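Local coordinates for hypothetical multiheme protein (Ignicoccus hospitalis KIN4/I, PDB 4QO5) that is of uncharacterised function but binds eight c-type hemes and, as a membrane-associated octaheme cytochrome, probably transfers electrons, at residues H90-D95 / H102-P107; I94-F99 / I188-V193. All coordinates share one frame; numbering follows the deposited sequence.

Contact 1: residues H90-D95 / H102-P107. With HEC (heme c), chain C.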
ATOM      1  N   HIS A  90      15.782  12.843 -36.298  1.00 29.56           N
ATOM      2  CA  HIS A  90      14.791  11.923 -35.762  1.00 25.99           C
ATOM      3  C   HIS A  90      14.209  11.043 -36.860  1.00 25.00           C
ATOM      4  O   HIS A  90      13.546  11.544 -37.753  1.00 31.59           O
ATOM      5  CB  HIS A  90      13.671  12.701 -35.076  1.00 25.12           C
ATOM      6  CG  HIS A  90      14.118  13.464 -33.867  1.00 27.17           C
ATOM      7  ND1 HIS A  90      14.159  12.905 -32.609  1.00 28.99           N
ATOM      8  CD2 HIS A  90      14.540  14.744 -33.726  1.00 26.57           C
ATOM      9  CE1 HIS A  90      14.574  13.810 -31.740  1.00 28.39           C
ATOM     10  NE2 HIS A  90      14.811  14.935 -32.391  1.00 29.23           N
ATOM     11  N   PRO A  91      14.465   9.726 -36.786  1.00 29.03           N
ATOM     12  CA  PRO A  91      13.929   8.723 -37.715  1.00 33.39           C
ATOM     13  C   PRO A  91      12.400   8.646 -37.677  1.00 33.68           C
ATOM     14  O   PRO A  91      11.805   8.149 -38.635  1.00 29.16           O
ATOM     15  CB  PRO A  91      14.524   7.412 -37.193  1.00 33.39           C
ATOM     16  CG  PRO A  91      15.783   7.830 -36.483  1.00 38.15           C
ATOM     17  CD  PRO A  91      15.424   9.135 -35.834  1.00 29.88           C
ATOM     18  N   ASP A  92      11.785   9.108 -36.591  1.00 29.44           N
ATOM     19  CA  ASP A  92      10.323   9.128 -36.507  1.00 28.16           C
ATOM     20  C   ASP A  92       9.739  10.462 -36.969  1.00 27.56           C
ATOM     21  O   ASP A  92       8.574  10.767 -36.705  1.00 29.19           O
ATOM     22  CB  ASP A  92       9.805   8.725 -35.111  1.00 26.05           C
ATOM     23  CG  ASP A  92      10.376   9.574 -33.981  1.00 29.79           C
ATOM     24  OD1 ASP A  92      11.467  10.161 -34.145  1.00 26.87           O
ATOM     25  OD2 ASP A  92       9.730   9.623 -32.899  1.00 28.05           O
ATOM     26  N   THR A  93      10.545  11.245 -37.686  1.00 27.37           N
ATOM     27  CA  THR A  93      10.027  12.461 -38.300  1.00 24.16           C
ATOM     28  C   THR A  93       9.069  12.108 -39.439  1.00 30.31           C
ATOM     29  O   THR A  93       9.412  11.329 -40.332  1.00 31.57           O
ATOM     30  CB  THR A  93      11.155  13.363 -38.827  1.00 29.71           C
ATOM     31  OG1 THR A  93      11.824  13.951 -37.706  1.00 27.82           O
ATOM     32  CG2 THR A  93      10.590  14.469 -39.701  1.00 29.03           C
ATOM     33  N   ILE A  94       7.866  12.674 -39.400  1.00 26.09           N
ATOM     34  CA  ILE A  94       6.892  12.448 -40.461  1.00 26.20           C
ATOM     35  C   ILE A  94       6.269  13.760 -40.903  1.00 26.91           C
ATOM     36  O   ILE A  94       6.242  14.726 -40.149  1.00 28.38           O
ATOM     37  CB  ILE A  94       5.754  11.524 -40.003  1.00 35.87           C
ATOM     38  CG1 ILE A  94       5.093  12.084 -38.742  1.00 40.27           C
ATOM     39  CG2 ILE A  94       6.283  10.119 -39.765  1.00 42.37           C
ATOM     40  CD1 ILE A  94       3.787  11.393 -38.379  1.00 51.56           C
ATOM     41  N   ASP A  95       5.772  13.802 -42.135  1.00 26.77           N
ATOM     42  CA  ASP A  95       4.974  14.946 -42.536  1.00 30.46           C
ATOM     43  C   ASP A  95       3.640  14.902 -41.788  1.00 33.93           C
ATOM     44  O   ASP A  95       3.048  13.837 -41.601  1.00 31.59           O
ATOM     45  CB  ASP A  95       4.739  14.974 -44.042  1.00 40.94           C
ATOM     46  CG  ASP A  95       4.258  16.330 -44.516  1.00 57.78           C
ATOM     47  OD1 ASP A  95       5.109  17.236 -44.670  1.00 64.27           O
ATOM     48  OD2 ASP A  95       3.033  16.496 -44.711  1.00 60.30           O
ATOM     49  N   HIS A 102       8.113  14.928 -35.059  1.00 23.33           N
ATOM     50  CA  HIS A 102       8.377  13.589 -34.544  1.00 21.26           C
ATOM     51  C   HIS A 102       7.675  13.461 -33.199  1.00 20.96           C
ATOM     52  O   HIS A 102       7.696  14.398 -32.405  1.00 21.69           O
ATOM     53  CB  HIS A 102       9.882  13.320 -34.395  1.00 22.91           C
ATOM     54  CG  HIS A 102      10.597  14.287 -33.498  1.00 23.27           C
ATOM     55  ND1 HIS A 102      10.976  15.546 -33.912  1.00 26.08           N
ATOM     56  CD2 HIS A 102      11.005  14.180 -32.207  1.00 22.80           C
ATOM     57  CE1 HIS A 102      11.586  16.171 -32.918  1.00 27.69           C
ATOM     58  NE2 HIS A 102      11.603  15.369 -31.866  1.00 25.33           N
ATOM     59  N   PRO A 103       7.041  12.307 -32.952  1.00 21.06           N
ATOM     60  CA  PRO A 103       6.269  12.160 -31.707  1.00 18.62           C
ATOM     61  C   PRO A 103       7.152  12.029 -30.474  1.00 26.34           C
ATOM     62  O   PRO A 103       6.795  12.586 -29.443  1.00 24.93           O
ATOM     63  CB  PRO A 103       5.490  10.861 -31.928  1.00 22.26           C
ATOM     64  CG  PRO A 103       5.343  10.772 -33.437  1.00 22.49           C
ATOM     65  CD  PRO A 103       6.685  11.271 -33.941  1.00 24.09           C
ATOM     66  N   ILE A 104       8.270  11.308 -30.565  1.00 23.56           N
ATOM     67  CA  ILE A 104       9.066  11.081 -29.370  1.00 26.22           C
ATOM     68  C   ILE A 104      10.096  12.181 -29.221  1.00 24.62           C
ATOM     69  O   ILE A 104      11.130  12.178 -29.901  1.00 21.35           O
ATOM     70  CB  ILE A 104       9.743   9.689 -29.339  1.00 23.10           C
ATOM     71  CG1 ILE A 104       8.684   8.583 -29.395  1.00 24.80           C
ATOM     72  CG2 ILE A 104      10.582   9.527 -28.054  1.00 21.04           C
ATOM     73  CD1 ILE A 104       9.280   7.175 -29.492  1.00 23.29           C
ATOM     74  N   VAL A 105       9.782  13.142 -28.357  1.00 20.09           N
ATOM     75  CA  VAL A 105      10.709  14.210 -28.033  1.00 22.04           C
ATOM     76  C   VAL A 105      11.741  13.676 -27.030  1.00 23.79           C
ATOM     77  O   VAL A 105      11.387  13.126 -25.989  1.00 23.33           O
ATOM     78  CB  VAL A 105       9.950  15.449 -27.504  1.00 20.67           C
ATOM     79  CG1 VAL A 105      10.909  16.528 -27.028  1.00 20.74           C
ATOM     80  CG2 VAL A 105       8.987  15.984 -28.564  1.00 19.19           C
ATOM     81  N   THR A 106      13.023  13.836 -27.346  1.00 21.63           N
ATOM     82  CA  THR A 106      14.069  13.097 -26.652  1.00 21.58           C
ATOM     83  C   THR A 106      14.941  14.024 -25.800  1.00 22.41           C
ATOM     84  O   THR A 106      14.828  15.244 -25.916  1.00 20.09           O
ATOM     85  CB  THR A 106      14.966  12.401 -27.680  1.00 23.34           C
ATOM     86  OG1 THR A 106      15.696  13.401 -28.395  1.00 20.79           O
ATOM     87  CG2 THR A 106      14.120  11.552 -28.648  1.00 22.88           C
ATOM     88  N   PRO A 107      15.795  13.448 -24.930  1.00 22.56           N
ATOM     89  CA  PRO A 107      16.732  14.282 -24.152  1.00 23.87           C
ATOM     90  C   PRO A 107      17.558  15.225 -25.031  1.00 24.12           C
ATOM     91  O   PRO A 107      17.861  16.365 -24.636  1.00 23.78           O
ATOM     92  CB  PRO A 107      17.640  13.245 -23.482  1.00 26.61           C
ATOM     93  CG  PRO A 107      16.729  12.063 -23.271  1.00 20.81           C
ATOM     94  CD  PRO A 107      15.849  12.030 -24.508  1.00 19.85           C
TER
HETATM   95 FE   HEC C 602       4.100  16.564 -27.015  1.00 18.96          FE
HETATM   96  CHA HEC C 602       4.416  13.142 -27.128  1.00 15.51           C
HETATM   97  CHB HEC C 602       1.205  16.307 -28.888  1.00 16.88           C
HETATM   98  CHC HEC C 602       3.756  19.841 -26.764  1.00 18.45           C
HETATM   99  CHD HEC C 602       7.105  16.779 -25.378  1.00 17.97           C
HETATM  100  NA  HEC C 602       3.000  15.054 -27.801  1.00 18.20           N
HETATM  101  C1A HEC C 602       3.329  13.699 -27.736  1.00 17.55           C
HETATM  102  C2A HEC C 602       2.333  12.936 -28.442  1.00 17.88           C
HETATM  103  C3A HEC C 602       1.438  13.795 -28.916  1.00 16.98           C
HETATM  104  C4A HEC C 602       1.833  15.135 -28.530  1.00 14.47           C
HETATM  105  CMA HEC C 602       0.178  13.429 -29.730  1.00 18.45           C
HETATM  106  CAA HEC C 602       2.359  11.400 -28.635  1.00 18.92           C
HETATM  107  CBA HEC C 602       2.207  10.595 -27.354  1.00 18.44           C
HETATM  108  CGA HEC C 602       0.739  10.486 -27.069  1.00 23.19           C
HETATM  109  O1A HEC C 602       0.374  10.611 -25.871  1.00 20.83           O
HETATM  110  O2A HEC C 602      -0.051  10.298 -28.038  1.00 25.76           O
HETATM  111  NB  HEC C 602       2.825  17.762 -27.764  1.00 20.54           N
HETATM  112  C1B HEC C 602       1.623  17.505 -28.407  1.00 16.41           C
HETATM  113  C2B HEC C 602       0.815  18.691 -28.424  1.00 18.06           C
HETATM  114  C3B HEC C 602       1.544  19.608 -27.770  1.00 16.23           C
HETATM  115  C4B HEC C 602       2.802  19.072 -27.389  1.00 14.13           C
HETATM  116  CMB HEC C 602      -0.622  18.735 -29.015  1.00 26.16           C
HETATM  117  CAB HEC C 602       1.282  21.020 -27.281  1.00 31.38           C
HETATM  118  CBB HEC C 602      -0.188  21.187 -26.760  1.00 28.02           C
HETATM  119  NC  HEC C 602       5.222  18.026 -26.266  1.00 20.18           N
HETATM  120  C1C HEC C 602       4.924  19.362 -26.272  1.00 16.96           C
HETATM  121  C2C HEC C 602       6.071  20.128 -25.853  1.00 15.36           C
HETATM  122  C3C HEC C 602       6.876  19.220 -25.277  1.00 19.60           C
HETATM  123  C4C HEC C 602       6.435  17.931 -25.659  1.00 17.21           C
HETATM  124  CMC HEC C 602       5.918  21.647 -25.554  1.00 17.82           C
HETATM  125  CAC HEC C 602       8.232  19.269 -24.527  1.00 37.28           C
HETATM  126  CBC HEC C 602       8.396  20.455 -23.534  1.00 21.74           C
HETATM  127  ND  HEC C 602       5.478  15.201 -26.391  1.00 17.59           N
HETATM  128  C1D HEC C 602       6.627  15.534 -25.677  1.00 14.54           C
HETATM  129  C2D HEC C 602       7.354  14.362 -25.262  1.00 15.53           C
HETATM  130  C3D HEC C 602       6.542  13.201 -25.816  1.00 14.99           C
HETATM  131  C4D HEC C 602       5.416  13.821 -26.501  1.00 16.51           C
HETATM  132  CMD HEC C 602       8.666  14.425 -24.428  1.00 19.50           C
HETATM  133  CAD HEC C 602       6.760  11.663 -25.732  1.00 19.85           C
HETATM  134  CBD HEC C 602       8.149  11.197 -25.343  1.00 20.25           C
HETATM  135  CGD HEC C 602       8.248  11.094 -23.829  1.00 24.01           C
HETATM  136  O1D HEC C 602       9.328  10.711 -23.337  1.00 25.18           O
HETATM  137  O2D HEC C 602       7.251  11.388 -23.121  1.00 24.70           O
HETATM  138  O   HOH W   1      12.646  10.678 -31.748  1.00 23.78           O
HETATM  139  O   HOH W   2      10.788  16.554 -36.546  1.00 28.49           O

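Contact 2: residues I94-F99 / I188-V193. With HEC (heme c), chain B.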
ATOM      1  N   ILE A  94       7.866  12.674 -39.400  1.00 26.09           N
ATOM      2  CA  ILE A  94       6.892  12.448 -40.461  1.00 26.20           C
ATOM      3  C   ILE A  94       6.269  13.760 -40.903  1.00 26.91           C
ATOM      4  O   ILE A  94       6.242  14.726 -40.149  1.00 28.38           O
ATOM      5  CB  ILE A  94       5.754  11.524 -40.003  1.00 35.87           C
ATOM      6  CG1 ILE A  94       5.093  12.084 -38.742  1.00 40.27           C
ATOM      7  CG2 ILE A  94       6.283  10.119 -39.765  1.00 42.37           C
ATOM      8  CD1 ILE A  94       3.787  11.393 -38.379  1.00 51.56           C
ATOM      9  N   ASP A  95       5.772  13.802 -42.135  1.00 26.77           N
ATOM     10  CA  ASP A  95       4.974  14.946 -42.536  1.00 30.46           C
ATOM     11  C   ASP A  95       3.640  14.902 -41.788  1.00 33.93           C
ATOM     12  O   ASP A  95       3.048  13.837 -41.601  1.00 31.59           O
ATOM     13  CB  ASP A  95       4.739  14.974 -44.042  1.00 40.94           C
ATOM     14  CG  ASP A  95       4.258  16.330 -44.516  1.00 57.78           C
ATOM     15  OD1 ASP A  95       5.109  17.236 -44.670  1.00 64.27           O
ATOM     16  OD2 ASP A  95       3.033  16.496 -44.711  1.00 60.30           O
ATOM     17  N   HIS A  96       3.177  16.069 -41.359  1.00 26.43           N
ATOM     18  CA  HIS A  96       2.001  16.153 -40.511  1.00 24.67           C
ATOM     19  C   HIS A  96       1.381  17.516 -40.729  1.00 26.60           C
ATOM     20  O   HIS A  96       1.835  18.501 -40.157  1.00 29.85           O
ATOM     21  CB  HIS A  96       2.418  16.001 -39.052  1.00 24.09           C
ATOM     22  CG  HIS A  96       1.272  15.825 -38.110  1.00 24.97           C
ATOM     23  ND1 HIS A  96       0.455  14.714 -38.132  1.00 28.45           N
ATOM     24  CD2 HIS A  96       0.812  16.614 -37.114  1.00 25.21           C
ATOM     25  CE1 HIS A  96      -0.467  14.829 -37.195  1.00 29.40           C
ATOM     26  NE2 HIS A  96      -0.272  15.973 -36.565  1.00 24.22           N
ATOM     27  N   PHE A  97       0.364  17.558 -41.584  1.00 29.09           N
ATOM     28  CA  PHE A  97      -0.335  18.793 -41.928  1.00 30.80           C
ATOM     29  C   PHE A  97       0.582  19.961 -42.303  1.00 35.54           C
ATOM     30  O   PHE A  97       0.355  21.106 -41.906  1.00 41.77           O
ATOM     31  CB  PHE A  97      -1.309  19.144 -40.810  1.00 32.84           C
ATOM     32  CG  PHE A  97      -2.302  18.053 -40.555  1.00 31.54           C
ATOM     33  CD1 PHE A  97      -3.308  17.796 -41.482  1.00 37.69           C
ATOM     34  CD2 PHE A  97      -2.192  17.237 -39.443  1.00 28.97           C
ATOM     35  CE1 PHE A  97      -4.220  16.775 -41.273  1.00 39.68           C
ATOM     36  CE2 PHE A  97      -3.102  16.206 -39.223  1.00 32.54           C
ATOM     37  CZ  PHE A  97      -4.120  15.979 -40.142  1.00 37.22           C
ATOM     38  N   GLY A  98       1.619  19.650 -43.073  1.00 33.56           N
ATOM     39  CA  GLY A  98       2.526  20.660 -43.590  1.00 36.84           C
ATOM     40  C   GLY A  98       3.782  20.862 -42.759  1.00 36.65           C
ATOM     41  O   GLY A  98       4.688  21.587 -43.161  1.00 36.83           O
ATOM     42  N   PHE A  99       3.833  20.220 -41.597  1.00 30.43           N
ATOM     43  CA  PHE A  99       4.971  20.336 -40.696  1.00 28.05           C
ATOM     44  C   PHE A  99       5.763  19.036 -40.653  1.00 32.72           C
ATOM     45  O   PHE A  99       5.225  17.966 -40.928  1.00 38.41           O
ATOM     46  CB  PHE A  99       4.476  20.669 -39.293  1.00 28.71           C
ATOM     47  CG  PHE A  99       3.583  21.873 -39.240  1.00 29.10           C
ATOM     48  CD1 PHE A  99       2.205  21.726 -39.176  1.00 29.34           C
ATOM     49  CD2 PHE A  99       4.119  23.144 -39.239  1.00 31.42           C
ATOM     50  CE1 PHE A  99       1.382  22.838 -39.121  1.00 36.11           C
ATOM     51  CE2 PHE A  99       3.305  24.254 -39.183  1.00 31.80           C
ATOM     52  CZ  PHE A  99       1.933  24.101 -39.126  1.00 34.83           C
ATOM     53  N   ILE A 188     -10.584  13.076 -40.182  1.00 55.41           N
ATOM     54  CA  ILE A 188      -9.366  13.472 -40.880  1.00 57.62           C
ATOM     55  C   ILE A 188      -8.478  12.265 -41.172  1.00 56.12           C
ATOM     56  O   ILE A 188      -8.267  11.426 -40.297  1.00 62.30           O
ATOM     57  CB  ILE A 188      -8.529  14.448 -40.021  1.00 65.87           C
ATOM     58  CG1 ILE A 188      -9.432  15.407 -39.242  1.00 68.47           C
ATOM     59  CG2 ILE A 188      -7.529  15.204 -40.883  1.00 67.79           C
ATOM     60  CD1 ILE A 188      -8.684  16.230 -38.200  1.00 65.86           C
ATOM     61  N   PRO A 189      -7.958  12.168 -42.405  1.00 50.22           N
ATOM     62  CA  PRO A 189      -6.914  11.176 -42.684  1.00 49.22           C
ATOM     63  C   PRO A 189      -5.590  11.619 -42.061  1.00 49.36           C
ATOM     64  O   PRO A 189      -5.150  12.747 -42.287  1.00 50.00           O
ATOM     65  CB  PRO A 189      -6.812  11.188 -44.214  1.00 52.14           C
ATOM     66  CG  PRO A 189      -8.087  11.819 -44.691  1.00 53.67           C
ATOM     67  CD  PRO A 189      -8.459  12.808 -43.632  1.00 47.80           C
ATOM     68  N   VAL A 190      -4.981  10.752 -41.258  1.00 44.77           N
ATOM     69  CA  VAL A 190      -3.733  11.076 -40.571  1.00 39.85           C
ATOM     70  C   VAL A 190      -2.803   9.875 -40.581  1.00 40.55           C
ATOM     71  O   VAL A 190      -3.207   8.766 -40.236  1.00 41.63           O
ATOM     72  CB  VAL A 190      -3.983  11.460 -39.098  1.00 36.21           C
ATOM     73  CG1 VAL A 190      -2.681  11.930 -38.418  1.00 33.57           C
ATOM     74  CG2 VAL A 190      -5.048  12.531 -39.001  1.00 49.11           C
ATOM     75  N   THR A 191      -1.550  10.098 -40.960  1.00 32.85           N
ATOM     76  CA  THR A 191      -0.543   9.053 -40.861  1.00 32.89           C
ATOM     77  C   THR A 191       0.190   9.133 -39.522  1.00 33.24           C
ATOM     78  O   THR A 191       0.650  10.208 -39.119  1.00 35.06           O
ATOM     79  CB  THR A 191       0.477   9.164 -42.004  1.00 35.00           C
ATOM     80  OG1 THR A 191      -0.203   9.069 -43.257  1.00 40.30           O
ATOM     81  CG2 THR A 191       1.506   8.056 -41.909  1.00 37.89           C
ATOM     82  N   LEU A 192       0.291   7.996 -38.832  1.00 26.67           N
ATOM     83  CA  LEU A 192       0.954   7.939 -37.532  1.00 26.80           C
ATOM     84  C   LEU A 192       2.183   7.053 -37.621  1.00 25.87           C
ATOM     85  O   LEU A 192       2.264   6.174 -38.480  1.00 31.02           O
ATOM     86  CB  LEU A 192       0.007   7.364 -36.474  1.00 27.97           C
ATOM     87  CG  LEU A 192      -1.298   8.125 -36.251  1.00 31.50           C
ATOM     88  CD1 LEU A 192      -2.128   7.451 -35.146  1.00 29.74           C
ATOM     89  CD2 LEU A 192      -0.995   9.577 -35.888  1.00 30.59           C
ATOM     90  N   VAL A 193       3.143   7.279 -36.737  1.00 27.21           N
ATOM     91  CA  VAL A 193       4.332   6.446 -36.720  1.00 23.77           C
ATOM     92  C   VAL A 193       4.029   5.105 -36.067  1.00 27.00           C
ATOM     93  O   VAL A 193       3.359   5.046 -35.034  1.00 28.23           O
ATOM     94  CB  VAL A 193       5.481   7.127 -35.940  1.00 28.02           C
ATOM     95  CG1 VAL A 193       6.708   6.230 -35.928  1.00 28.66           C
ATOM     96  CG2 VAL A 193       5.809   8.481 -36.557  1.00 28.45           C
TER
HETATM   97 FE   HEC B 601      -1.227  16.699 -34.742  1.00 23.27          FE
HETATM   98  CHA HEC B 601      -1.334  13.332 -34.116  1.00 25.08           C
HETATM   99  CHB HEC B 601       1.547  17.017 -32.847  1.00 22.18           C
HETATM  100  CHC HEC B 601      -0.723  19.763 -36.082  1.00 23.49           C
HETATM  101  CHD HEC B 601      -4.398  16.660 -35.970  1.00 22.14           C
HETATM  102  NA  HEC B 601      -0.126  15.404 -33.648  1.00 20.76           N
HETATM  103  C1A HEC B 601      -0.241  14.034 -33.644  1.00 25.95           C
HETATM  104  C2A HEC B 601       0.949  13.486 -33.032  1.00 19.93           C
HETATM  105  C3A HEC B 601       1.749  14.499 -32.687  1.00 16.71           C
HETATM  106  C4A HEC B 601       1.084  15.733 -33.055  1.00 17.73           C
HETATM  107  CMA HEC B 601       3.133  14.416 -31.991  1.00 21.22           C
HETATM  108  CAA HEC B 601       1.245  11.979 -32.850  1.00 26.11           C
HETATM  109  CBA HEC B 601       1.626  11.466 -34.236  1.00 26.57           C
HETATM  110  CGA HEC B 601       2.151  10.054 -34.209  1.00 29.55           C
HETATM  111  O1A HEC B 601       2.031   9.351 -33.168  1.00 28.68           O
HETATM  112  O2A HEC B 601       2.718   9.632 -35.248  1.00 27.50           O
HETATM  113  NB  HEC B 601       0.106  18.132 -34.443  1.00 22.91           N
HETATM  114  C1B HEC B 601       1.266  18.037 -33.699  1.00 20.94           C
HETATM  115  C2B HEC B 601       2.112  19.151 -33.989  1.00 24.23           C
HETATM  116  C3B HEC B 601       1.478  19.866 -34.938  1.00 29.41           C
HETATM  117  C4B HEC B 601       0.203  19.269 -35.197  1.00 22.64           C
HETATM  118  CMB HEC B 601       3.506  19.325 -33.329  1.00 22.27           C
HETATM  119  CAB HEC B 601       1.853  21.127 -35.735  1.00 34.32           C
HETATM  120  CBB HEC B 601       3.364  21.295 -36.000  1.00 26.68           C
HETATM  121  NC  HEC B 601      -2.369  18.002 -35.784  1.00 25.37           N
HETATM  122  C1C HEC B 601      -1.936  19.173 -36.348  1.00 24.09           C
HETATM  123  C2C HEC B 601      -3.032  19.782 -37.074  1.00 25.56           C
HETATM  124  C3C HEC B 601      -3.951  18.809 -37.250  1.00 28.45           C
HETATM  125  C4C HEC B 601      -3.621  17.745 -36.308  1.00 22.89           C
HETATM  126  CMC HEC B 601      -2.728  20.951 -38.029  1.00 27.96           C
HETATM  127  CAC HEC B 601      -5.280  18.829 -38.073  1.00 38.71           C
HETATM  128  CBC HEC B 601      -5.340  19.522 -39.447  1.00 42.57           C
HETATM  129  ND  HEC B 601      -2.642  15.227 -34.998  1.00 24.63           N
HETATM  130  C1D HEC B 601      -3.925  15.463 -35.484  1.00 27.00           C
HETATM  131  C2D HEC B 601      -4.689  14.247 -35.395  1.00 27.83           C
HETATM  132  C3D HEC B 601      -3.733  13.200 -34.827  1.00 26.88           C
HETATM  133  C4D HEC B 601      -2.485  13.897 -34.607  1.00 20.97           C
HETATM  134  CMD HEC B 601      -6.165  14.044 -35.811  1.00 28.65           C
HETATM  135  CAD HEC B 601      -4.039  11.722 -34.516  1.00 27.36           C
HETATM  136  CBD HEC B 601      -5.038  11.660 -33.368  1.00 32.78           C
HETATM  137  CGD HEC B 601      -5.373  10.228 -33.042  1.00 37.98           C
HETATM  138  O1D HEC B 601      -6.363  10.007 -32.297  1.00 45.72           O
HETATM  139  O2D HEC B 601      -4.661   9.303 -33.515  1.00 32.60           O
HETATM  140  O   HOH W   3       0.771  12.793 -39.996  1.00 28.03           O

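Contact 1: residues H90-D95 / H102-P107
The two arms that flank the short β-hairpin of strands 94-96 and 99-101 close on each other through a face-to-face histidine stack, with a type I β-turn from His90 to Thr93 on one arm. The rings of His90 and His102 lie nearly parallel, at 10°, with centroids 3.5 Å apart, and NE2 of His102 sits over the centre of the His90 ring. CG of His102 takes the crowded position between backbone N and carbonyl carbon (chi1 58°), which lays its ring against one face of the His90 ring. Asp109, just beyond the second arm, holds both: OD1 bonds His90 NE2 and OD2 bonds His102 NE2, so its charge may make protonation of either ring easier. An alanine in place of His90 would remove one layer of the stack and one partner of Asp109, and would probably loosen the turn's hold on His102. Beside the rings, Asp92 accepts a hydrogen bond from Ile104 N through the syn lone pair of OD2 (3.2 Å, 158°), an oxygen that Tyr195 OH also bonds. One water donates to Asp92 OD1 at 2.7 Å and to Ile104 O at 2.8 Å, and hydrogen-bonds His90 ND1 as well. Packing slackens toward solvent, where Pro91 at the turn is exposed and Thr93 OG1, which also hydrogen-bonds Pro87 O, receives a bond from a second water that hydrogen-bonds His102 ND1. Toward the heme the chain packs closely: His102 O bonds ND1 of the axial ligand His83, Val105 lies against the porphyrin, and Pro103 O stands 3.4 Å from the heme meso carbon CHA.

Contact 2: residues I94-F99 / I188-V193
Phe97 starts with CB 3.6 Å from the heme methyl CMC; its CD2-CE2 side lies along the rim of one pyrrole, with heme CBC over the middle of the ring face. CD2 lies 3.2 Å from heme C3C and CE2 3.3 Å from C4C, while CG, CD1 and CE1 all meet CBC, the terminal methyl of the thioether substituent. At the tip, CZ reaches strand 188-196, touching Val190 CG2 at 3.7 Å and the less well ordered Ile188 CG2 at 3.6 Å, both at the ring's edge. A tight two-residue β-hairpin places the ring, its type I' turn from His96 to Phe99 putting Phe97 and Gly98 at the corner. His96, just before the corner, swings CG anti to the backbone N (chi1 -170°) and binds iron with NE2 at 2.2 Å, His27 being the other axial ligand. Its ND1 donates to a water that donates to Asp95 O and Thr191 O, which would help to fix the ring's rotation about its bond to iron and bridges strands 94-96 and 188-193, antiparallel at 154° but too far apart to pair. Farther along, Ile94 CG2 packs on Val193 CG2, and Val193 N donates to propionate O2A at 2.8 Å (165°).

Both contacts include Ile94 and Asp95 of strand 94-96, yet contact 1 is made by the turn that precedes the strand, and contact 2 by Ile94, His96 and Phe97. Contact 1 is the buried one, a short-range closure around the hairpin's base, built from polar groups: stacked imidazoles, a carboxylate and bridging water. Contact 2 is partly buried, joins the hairpin to a strand 89 residues onward, and relies on apolar side chains, a heme and a metal bond, with one water as its polar bridge. The histidines differ accordingly, two pairing with Asp109 in contact 1 and one ligating iron in contact 2. The two sites meet at Val193, whose CG2 lies 3.6 Å from Asp92 O and also packs against Pro103.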